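Local coordinates for CAMK/CAMK2 protein kinase (PDB 5IG1) that probably transfers phosphate from ATP to protein serine and threonine residues, as the kinase domain of a choanoflagellate calcium/calmodulin-dependent protein kinase II, at residues L73-I78 and L126-H131; V199-C204 and K262-V267; M122-S127 and A156-T161. One frame throughout, in Å; residues are numbered along the deposited sequence.

In the fold
Helix 115-134 of the larger kinase lobe carries interactions 1 and 3 on overlapping turns, and their centres lie about 7 Å apart. Residues 73-78 and strand 158-160 approach the same helix and also join each other, His77 O with Ile160 N and His77 ND1 with Val158 O. Interaction 2, centred about 16 Å from both, lies in the same lobe, where Val267 packs against Leu126 and Gln130, and Leu129 against Asp200 and Cys204. All three lie away from the predicted ATP-binding Lys53. Two ties lead to the catalytic machinery: the Asp200 carboxylate binds the backbone N-H groups of His139 and Arg140 in the HRD motif, and Thr161 O, beside the DFG motif, bonds His139 NE2.

Interaction 1. Residues L73-I78 and L126-H131; sequences LQHEHI and LSALQH
The imidazoles of His75 and His131 lie side by side with their planes 28° apart, near parallel but slid so that they barely overlap, ring centres 5.3 Å apart. Over one face of the His75 ring sits helix backbone: Ala128 CA is 4.0 Å from the ring centre, a CH-pi contact. At the edge of that ring comes Ser127 OG. The His131 ring is met edge-on by Ile78, whose CD1 is 3.8 Å from His131 ND1, and by the backbone at Gln74, whose N lies 3.3 Å from His131 CE1. CG of His131 is anti to the backbone N (chi1 -175°), beside the carbonyl carbon, and the side chain leaves the helix on the loop's side. The His77 ring has Glu76 CG over the centre of one face, and its CD2 comes 3.4 Å from Ser127 OG.

No hydrogen bond spans the two segments, yet several polar groups have partners. His75 ND1 accepts the backbone N-H of His77 at 3.0 Å and 164°, the donor lying out of the ring plane; this is consistent with an unprotonated ND1 and, in a neutral ring, a proton on NE2. The bond helps to set the rotation of the ring within the type I turn from His75 to Ile78. Ser127 OG bonds back to Gln124 O, one turn earlier, while His77 ND1 is paired with Val158 O. Ala128 CB lies against His77 O and, at 3.7 Å, against Ile78 CG1.

The contact is the kinase αC-β4 loop pinned to helix αE: residues 73-78 link helix 57-72 to strand 81-86 of the smaller lobe, while helix 115-134 belongs to the larger. Strand 158-160 flanks the turn, and helix 267-271 covers Leu126 and Gln130.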
loop_
_atom_site.group_PDB
_atom_site.type_symbol
_atom_site.label_atom_id
_atom_site.label_comp_id
_atom_site.label_asym_id
_atom_site.label_seq_id
_atom_site.Cartn_x
_atom_site.Cartn_y
_atom_site.Cartn_z
ATOM N N LEU A 73 -9.995 5.340 -10.178
ATOM C CA LEU A 73 -9.349 6.046 -9.080
ATOM C C LEU A 73 -8.569 7.242 -9.608
ATOM O O LEU A 73 -7.587 7.073 -10.339
ATOM C CB LEU A 73 -8.418 5.104 -8.318
ATOM C CG LEU A 73 -9.131 4.010 -7.530
ATOM C CD1 LEU A 73 -8.130 3.044 -6.935
ATOM C CD2 LEU A 73 -9.979 4.642 -6.448
ATOM N N GLN A 74 -8.997 8.447 -9.229
ATOM C CA GLN A 74 -8.238 9.668 -9.498
ATOM C C GLN A 74 -8.072 10.419 -8.179
ATOM O O GLN A 74 -8.980 11.132 -7.743
ATOM C CB GLN A 74 -8.916 10.538 -10.550
ATOM C CG GLN A 74 -8.120 11.791 -10.908
ATOM C CD GLN A 74 -8.768 12.605 -12.019
ATOM O OE1 GLN A 74 -9.783 12.203 -12.587
ATOM N NE2 GLN A 74 -8.180 13.754 -12.334
ATOM N N HIS A 75 -6.909 10.256 -7.550
ATOM C CA HIS A 75 -6.629 10.871 -6.262
ATOM C C HIS A 75 -5.154 11.229 -6.194
ATOM O O HIS A 75 -4.312 10.572 -6.814
ATOM C CB HIS A 75 -7.006 9.942 -5.105
ATOM C CG HIS A 75 -7.018 10.611 -3.768
ATOM N ND1 HIS A 75 -5.917 10.642 -2.940
ATOM C CD2 HIS A 75 -8.003 11.266 -3.112
ATOM C CE1 HIS A 75 -6.221 11.295 -1.833
ATOM N NE2 HIS A 75 -7.482 11.684 -1.911
ATOM N N GLU A 76 -4.851 12.280 -5.430
ATOM C CA GLU A 76 -3.475 12.755 -5.332
ATOM C C GLU A 76 -2.555 11.694 -4.730
ATOM O O GLU A 76 -1.394 11.565 -5.139
ATOM C CB GLU A 76 -3.436 14.044 -4.507
ATOM C CG GLU A 76 -2.044 14.500 -4.084
ATOM C CD GLU A 76 -1.155 14.855 -5.260
ATOM O OE1 GLU A 76 -0.062 14.261 -5.386
ATOM O OE2 GLU A 76 -1.553 15.727 -6.062
ATOM N N HIS A 77 -3.054 10.915 -3.771
ATOM C CA HIS A 77 -2.232 9.943 -3.062
ATOM C C HIS A 77 -2.463 8.520 -3.546
ATOM O O HIS A 77 -2.212 7.559 -2.806
ATOM C CB HIS A 77 -2.471 10.070 -1.562
ATOM C CG HIS A 77 -2.160 11.437 -1.046
ATOM N ND1 HIS A 77 -0.888 11.965 -1.078
ATOM C CD2 HIS A 77 -2.960 12.408 -0.551
ATOM C CE1 HIS A 77 -0.912 13.191 -0.590
ATOM N NE2 HIS A 77 -2.157 13.484 -0.263
ATOM N N ILE A 78 -2.939 8.376 -4.777
ATOM C CA ILE A 78 -3.023 7.101 -5.473
ATOM C C ILE A 78 -2.268 7.268 -6.779
ATOM O O ILE A 78 -2.570 8.182 -7.556
ATOM C CB ILE A 78 -4.477 6.690 -5.743
ATOM C CG1 ILE A 78 -5.243 6.517 -4.436
ATOM C CG2 ILE A 78 -4.521 5.411 -6.557
ATOM C CD1 ILE A 78 -6.700 6.257 -4.659
ATOM N N LEU A 126 -4.459 7.318 4.519
ATOM C CA LEU A 126 -5.863 7.270 4.908
ATOM C C LEU A 126 -6.738 8.041 3.933
ATOM O O LEU A 126 -7.850 7.612 3.633
ATOM C CB LEU A 126 -6.041 7.810 6.329
ATOM C CG LEU A 126 -5.691 6.836 7.456
ATOM C CD1 LEU A 126 -5.858 7.514 8.802
ATOM C CD2 LEU A 126 -6.559 5.588 7.381
ATOM N N SER A 127 -6.276 9.189 3.438
ATOM C CA SER A 127 -7.108 9.953 2.512
ATOM C C SER A 127 -7.284 9.201 1.199
ATOM O O SER A 127 -8.403 9.113 0.667
ATOM C CB SER A 127 -6.506 11.338 2.275
ATOM O OG SER A 127 -5.221 11.253 1.690
ATOM N N ALA A 128 -6.193 8.636 0.674
ATOM C CA ALA A 128 -6.301 7.774 -0.498
ATOM C C ALA A 128 -7.290 6.640 -0.251
ATOM O O ALA A 128 -8.154 6.359 -1.096
ATOM C CB ALA A 128 -4.924 7.219 -0.862
ATOM N N LEU A 129 -7.192 5.995 0.915
ATOM C CA LEU A 129 -8.125 4.928 1.256
ATOM C C LEU A 129 -9.557 5.431 1.340
ATOM O O LEU A 129 -10.488 4.693 1.012
ATOM C CB LEU A 129 -7.730 4.281 2.579
ATOM C CG LEU A 129 -6.644 3.222 2.487
ATOM C CD1 LEU A 129 -6.726 2.370 3.722
ATOM C CD2 LEU A 129 -6.848 2.386 1.226
ATOM N N GLN A 130 -9.756 6.662 1.812
ATOM C CA GLN A 130 -11.099 7.226 1.856
ATOM C C GLN A 130 -11.664 7.364 0.454
ATOM O O GLN A 130 -12.854 7.113 0.227
ATOM C CB GLN A 130 -11.085 8.581 2.561
ATOM C CG GLN A 130 -12.455 9.217 2.666
ATOM C CD GLN A 130 -12.432 10.547 3.397
ATOM O OE1 GLN A 130 -13.204 10.767 4.331
ATOM N NE2 GLN A 130 -11.554 11.446 2.966
ATOM N N HIS A 131 -10.815 7.761 -0.500
ATOM C CA HIS A 131 -11.255 7.814 -1.888
ATOM C C HIS A 131 -11.556 6.426 -2.430
ATOM O O HIS A 131 -12.502 6.257 -3.206
ATOM C CB HIS A 131 -10.201 8.498 -2.757
ATOM C CG HIS A 131 -10.630 8.701 -4.176
ATOM N ND1 HIS A 131 -9.993 8.101 -5.242
ATOM C CD2 HIS A 131 -11.639 9.432 -4.707
ATOM C CE1 HIS A 131 -10.585 8.458 -6.367
ATOM N NE2 HIS A 131 -11.589 9.264 -6.068
#

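Interaction 2. Residues V199-C204 and K262-V267; sequences VDVWAC and KRRPTV
Val201 packs on Val267 and on the aliphatic part of Arg264. Its CG2 meets Val267 CG2 at 3.7 Å, while Val201 CG1 is 3.8 Å from Arg264 CG. Val201 CG2 also lies against a carbonyl oxygen, 3.4 Å from Pro265 O.

A second kind of contact involves the flat groups. Arg264, bent at chi2 and chi3, brings its guanidinium beside Trp202: Trp202 CB lies over one face, offset toward the rim, and Arg264 NH1 is 3.4 Å from Trp202 CE3. The indole and guanidinium planes stand 62° apart, so the two do not stack.

Polar bonds of this arginine all lead beyond the two segments. NH2 forms a salt bridge with Glu188, NH1 binds Glu258 O, and NE makes a weak bond to Ala198 O, which together hold the buried charge. The Arg264-Glu188 pair corresponds to the salt bridge, widespread in protein kinases, between the glutamate of the APE motif (here SPE) and an arginine of the larger lobe.

Helix 198-213 (αF) thereby joins the loop leaving helix 247-256. Thr266 N-caps helix 267-271 by bonding Glu269 N, and Val267 reaches on to Gln130 and His133 of helix 115-134.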
loop_
_atom_site.group_PDB
_atom_site.type_symbol
_atom_site.label_atom_id
_atom_site.label_comp_id
_atom_site.label_asym_id
_atom_site.label_seq_id
_atom_site.Cartn_x
_atom_site.Cartn_y
_atom_site.Cartn_z
ATOM N N VAL A 199 -10.801 -4.275 6.281
ATOM C CA VAL A 199 -9.531 -4.992 6.193
ATOM C C VAL A 199 -8.397 -4.020 5.893
ATOM O O VAL A 199 -7.332 -4.076 6.523
ATOM C CB VAL A 199 -9.612 -6.142 5.164
ATOM C CG1 VAL A 199 -10.793 -7.038 5.472
ATOM C CG2 VAL A 199 -9.706 -5.650 3.755
ATOM N N ASP A 200 -8.625 -3.076 4.978
ATOM C CA ASP A 200 -7.622 -2.049 4.721
ATOM C C ASP A 200 -7.265 -1.315 6.006
ATOM O O ASP A 200 -6.081 -1.148 6.326
ATOM C CB ASP A 200 -8.119 -1.076 3.651
ATOM C CG ASP A 200 -8.122 -1.692 2.269
ATOM O OD1 ASP A 200 -7.397 -2.691 2.075
ATOM O OD2 ASP A 200 -8.836 -1.180 1.379
ATOM N N VAL A 201 -8.279 -0.926 6.788
ATOM C CA VAL A 201 -8.014 -0.246 8.056
ATOM C C VAL A 201 -7.073 -1.081 8.914
ATOM O O VAL A 201 -6.099 -0.568 9.488
ATOM C CB VAL A 201 -9.328 0.054 8.795
ATOM C CG1 VAL A 201 -9.032 0.503 10.220
ATOM C CG2 VAL A 201 -10.117 1.120 8.051
ATOM N N TRP A 202 -7.324 -2.391 8.971
ATOM C CA TRP A 202 -6.441 -3.268 9.726
ATOM C C TRP A 202 -4.998 -3.094 9.272
ATOM O O TRP A 202 -4.109 -2.812 10.084
ATOM C CB TRP A 202 -6.886 -4.721 9.580
ATOM C CG TRP A 202 -6.017 -5.666 10.336
ATOM C CD1 TRP A 202 -4.881 -6.269 9.887
ATOM C CD2 TRP A 202 -6.201 -6.104 11.682
ATOM N NE1 TRP A 202 -4.348 -7.062 10.873
ATOM C CE2 TRP A 202 -5.145 -6.980 11.984
ATOM C CE3 TRP A 202 -7.163 -5.846 12.662
ATOM C CZ2 TRP A 202 -5.022 -7.602 13.224
ATOM C CZ3 TRP A 202 -7.038 -6.465 13.893
ATOM C CH2 TRP A 202 -5.974 -7.329 14.163
ATOM N N ALA A 203 -4.755 -3.221 7.963
ATOM C CA ALA A 203 -3.394 -3.068 7.464
ATOM C C ALA A 203 -2.808 -1.732 7.896
ATOM O O ALA A 203 -1.647 -1.666 8.328
ATOM C CB ALA A 203 -3.365 -3.203 5.944
ATOM N N CYS A 204 -3.613 -0.665 7.838
ATOM C CA CYS A 204 -3.105 0.645 8.232
ATOM C C CYS A 204 -2.583 0.604 9.659
ATOM O O CYS A 204 -1.470 1.072 9.939
ATOM C CB CYS A 204 -4.186 1.713 8.070
ATOM S SG CYS A 204 -4.436 2.227 6.377
ATOM N N LYS A 262 -16.901 -4.666 12.691
ATOM C CA LYS A 262 -17.984 -3.751 13.031
ATOM C C LYS A 262 -17.528 -2.712 14.049
ATOM O O LYS A 262 -17.898 -1.536 13.948
ATOM C CB LYS A 262 -19.185 -4.535 13.552
ATOM C CG LYS A 262 -19.441 -5.818 12.783
ATOM C CD LYS A 262 -20.674 -6.533 13.294
ATOM C CE LYS A 262 -21.930 -5.891 12.746
ATOM N NZ LYS A 262 -21.912 -5.917 11.257
ATOM N N ARG A 263 -16.720 -3.118 15.028
ATOM C CA ARG A 263 -16.179 -2.181 16.003
ATOM C C ARG A 263 -14.923 -1.482 15.506
ATOM O O ARG A 263 -14.261 -0.798 16.289
ATOM C CB ARG A 263 -15.882 -2.895 17.326
ATOM C CG ARG A 263 -17.099 -3.504 18.002
ATOM C CD ARG A 263 -16.713 -4.221 19.282
ATOM N NE ARG A 263 -17.874 -4.831 19.927
ATOM C CZ ARG A 263 -17.832 -5.495 21.077
ATOM N NH1 ARG A 263 -16.680 -5.642 21.721
ATOM N NH2 ARG A 263 -18.943 -6.013 21.584
ATOM N N ARG A 264 -14.581 -1.643 14.232
ATOM C CA ARG A 264 -13.384 -1.038 13.663
ATOM C C ARG A 264 -13.739 0.264 12.972
ATOM O O ARG A 264 -14.723 0.310 12.217
ATOM C CB ARG A 264 -12.724 -1.984 12.666
ATOM C CG ARG A 264 -11.286 -1.632 12.354
ATOM C CD ARG A 264 -10.433 -2.882 12.383
ATOM N NE ARG A 264 -10.596 -3.648 11.159
ATOM C CZ ARG A 264 -10.655 -4.971 11.103
ATOM N NH1 ARG A 264 -10.572 -5.699 12.209
ATOM N NH2 ARG A 264 -10.806 -5.562 9.927
ATOM N N PRO A 265 -12.976 1.330 13.203
ATOM C CA PRO A 265 -13.320 2.621 12.602
ATOM C C PRO A 265 -13.256 2.567 11.087
ATOM O O PRO A 265 -12.429 1.868 10.498
ATOM C CB PRO A 265 -12.256 3.573 13.164
ATOM C CG PRO A 265 -11.732 2.895 14.382
ATOM C CD PRO A 265 -11.809 1.428 14.094
ATOM N N THR A 266 -14.156 3.314 10.458
ATOM C CA THR A 266 -14.018 3.572 9.038
ATOM C C THR A 266 -12.858 4.534 8.807
ATOM O O THR A 266 -12.347 5.171 9.731
ATOM C CB THR A 266 -15.301 4.163 8.469
ATOM O OG1 THR A 266 -15.377 5.544 8.843
ATOM C CG2 THR A 266 -16.505 3.428 9.019
ATOM N N VAL A 267 -12.438 4.641 7.547
ATOM C CA VAL A 267 -11.327 5.531 7.232
ATOM C C VAL A 267 -11.699 6.991 7.494
ATOM O O VAL A 267 -10.843 7.797 7.877
ATOM C CB VAL A 267 -10.868 5.302 5.783
ATOM C CG1 VAL A 267 -10.019 6.451 5.321
ATOM C CG2 VAL A 267 -10.091 4.002 5.678
#

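Interaction 3. Residues M122-S127 and A156-T161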
loop_
_atom_site.group_PDB
_atom_site.type_symbol
_atom_site.label_atom_id
_atom_site.label_comp_id
_atom_site.label_asym_id
_atom_site.label_seq_id
_atom_site.Cartn_x
_atom_site.Cartn_y
_atom_site.Cartn_z
ATOM N N MET A 122 0.529 8.614 7.352
ATOM C CA MET A 122 -0.735 7.926 7.578
ATOM C C MET A 122 -1.912 8.767 7.130
ATOM O O MET A 122 -2.939 8.224 6.724
ATOM C CB MET A 122 -0.885 7.555 9.050
ATOM C CG MET A 122 -0.158 6.285 9.403
ATOM S SD MET A 122 -0.839 4.932 8.441
ATOM C CE MET A 122 -2.573 5.140 8.820
ATOM N N HIS A 123 -1.795 10.086 7.218
ATOM C CA HIS A 123 -2.864 10.943 6.734
ATOM C C HIS A 123 -3.039 10.774 5.233
ATOM O O HIS A 123 -4.164 10.626 4.744
ATOM C CB HIS A 123 -2.575 12.402 7.082
ATOM C CG HIS A 123 -3.591 13.356 6.539
ATOM N ND1 HIS A 123 -4.668 13.801 7.276
ATOM C CD2 HIS A 123 -3.710 13.928 5.318
ATOM C CE1 HIS A 123 -5.396 14.618 6.538
ATOM N NE2 HIS A 123 -4.837 14.710 5.345
ATOM N N GLN A 124 -1.931 10.785 4.486
ATOM C CA GLN A 124 -2.027 10.598 3.042
ATOM C C GLN A 124 -2.570 9.215 2.690
ATOM O O GLN A 124 -3.469 9.091 1.841
ATOM C CB GLN A 124 -0.660 10.829 2.412
ATOM C CG GLN A 124 -0.088 12.188 2.757
ATOM C CD GLN A 124 1.357 12.339 2.331
ATOM O OE1 GLN A 124 1.673 12.264 1.147
ATOM N NE2 GLN A 124 2.247 12.541 3.300
ATOM N N ILE A 125 -2.044 8.168 3.332
ATOM C CA ILE A 125 -2.550 6.817 3.100
ATOM C C ILE A 125 -4.046 6.760 3.383
ATOM O O ILE A 125 -4.834 6.243 2.581
ATOM C CB ILE A 125 -1.778 5.803 3.963
ATOM C CG1 ILE A 125 -0.288 5.839 3.629
ATOM C CG2 ILE A 125 -2.348 4.393 3.789
ATOM C CD1 ILE A 125 0.555 5.039 4.583
ATOM N N LEU A 126 -4.459 7.318 4.519
ATOM C CA LEU A 126 -5.863 7.270 4.908
ATOM C C LEU A 126 -6.738 8.041 3.933
ATOM O O LEU A 126 -7.850 7.612 3.633
ATOM C CB LEU A 126 -6.041 7.810 6.329
ATOM C CG LEU A 126 -5.691 6.836 7.456
ATOM C CD1 LEU A 126 -5.858 7.514 8.802
ATOM C CD2 LEU A 126 -6.559 5.588 7.381
ATOM N N SER A 127 -6.276 9.189 3.438
ATOM C CA SER A 127 -7.108 9.953 2.512
ATOM C C SER A 127 -7.284 9.201 1.199
ATOM O O SER A 127 -8.403 9.113 0.667
ATOM C CB SER A 127 -6.506 11.338 2.275
ATOM O OG SER A 127 -5.221 11.253 1.690
ATOM N N ALA A 156 7.707 15.059 -0.319
ATOM C CA ALA A 156 7.019 14.441 -1.437
ATOM C C ALA A 156 5.795 13.681 -0.931
ATOM O O ALA A 156 5.795 13.160 0.188
ATOM C CB ALA A 156 7.944 13.486 -2.185
ATOM N N PRO A 157 4.735 13.608 -1.731
ATOM C CA PRO A 157 3.515 12.947 -1.263
ATOM C C PRO A 157 3.644 11.433 -1.272
ATOM O O PRO A 157 4.280 10.840 -2.149
ATOM C CB PRO A 157 2.456 13.422 -2.265
ATOM C CG PRO A 157 3.229 13.677 -3.508
ATOM C CD PRO A 157 4.559 14.212 -3.063
ATOM N N VAL A 158 3.033 10.809 -0.273
ATOM C CA VAL A 158 2.891 9.360 -0.252
ATOM C C VAL A 158 1.749 8.973 -1.179
ATOM O O VAL A 158 0.672 9.580 -1.147
ATOM C CB VAL A 158 2.642 8.856 1.176
ATOM C CG1 VAL A 158 2.396 7.357 1.173
ATOM C CG2 VAL A 158 3.818 9.210 2.071
ATOM N N LYS A 159 1.986 7.967 -2.014
ATOM C CA LYS A 159 0.995 7.462 -2.950
ATOM C C LYS A 159 0.897 5.955 -2.794
ATOM O O LYS A 159 1.924 5.269 -2.787
ATOM C CB LYS A 159 1.369 7.817 -4.389
ATOM C CG LYS A 159 1.264 9.298 -4.716
ATOM C CD LYS A 159 1.844 9.576 -6.087
ATOM C CE LYS A 159 1.711 11.037 -6.455
ATOM N NZ LYS A 159 0.382 11.334 -7.049
ATOM N N ILE A 160 -0.329 5.437 -2.657
ATOM C CA ILE A 160 -0.528 3.994 -2.598
ATOM C C ILE A 160 -0.671 3.474 -4.020
ATOM O O ILE A 160 -0.989 4.221 -4.949
ATOM C CB ILE A 160 -1.739 3.605 -1.730
ATOM C CG1 ILE A 160 -3.043 4.002 -2.407
ATOM C CG2 ILE A 160 -1.643 4.274 -0.364
ATOM C CD1 ILE A 160 -4.270 3.626 -1.587
ATOM N N THR A 161 -0.423 2.180 -4.200
ATOM C CA THR A 161 -0.343 1.619 -5.546
ATOM C C THR A 161 -0.604 0.115 -5.483
ATOM O O THR A 161 -0.951 -0.435 -4.435
ATOM C CB THR A 161 1.016 1.931 -6.174
ATOM O OG1 THR A 161 1.062 1.412 -7.508
ATOM C CG2 THR A 161 2.131 1.303 -5.350
#
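Gln124 reaches from helix 115-134 to the start of strand 158-160, where its OE1 accepts the backbone N-H of Val158. The N-H...O angle is 155°; the modelled Val158 N to Gln124 OE1 separation of 2.4 Å is too short for its length to be trusted at this resolution. CG of Gln124 is anti to its carbonyl carbon (chi1 -56°) and the chain runs extended from there, crossing Val158 at about a right angle. Its other amide atom, NE2, makes a weak bond to Ala120 O within the same helix.

Val158 turns its side chain to the helix and serves two partners: Val158 CG2 lies 3.9 Å from Gln124 NE2, and Val158 CG1 lies 3.9 Å from Ile125 CG1. Ile125 extends the apolar seam with its other branch, CG2, which is 4.2 Å from Ile160 CG2. Strand and helix run in broadly the same direction, their axes 7.8 Å apart at closest and inclined by 34°. Leu147 touches both isoleucines, and Cys204 of helix 198-213 touches Ile125.

Chemically, Gln124 probably satisfies the backbone N-H of Val158, which would pin the start of the strand to the helix; the bond's length is doubtful but its direction plausible. The branched-chain seam would tend to exclude water from the rest.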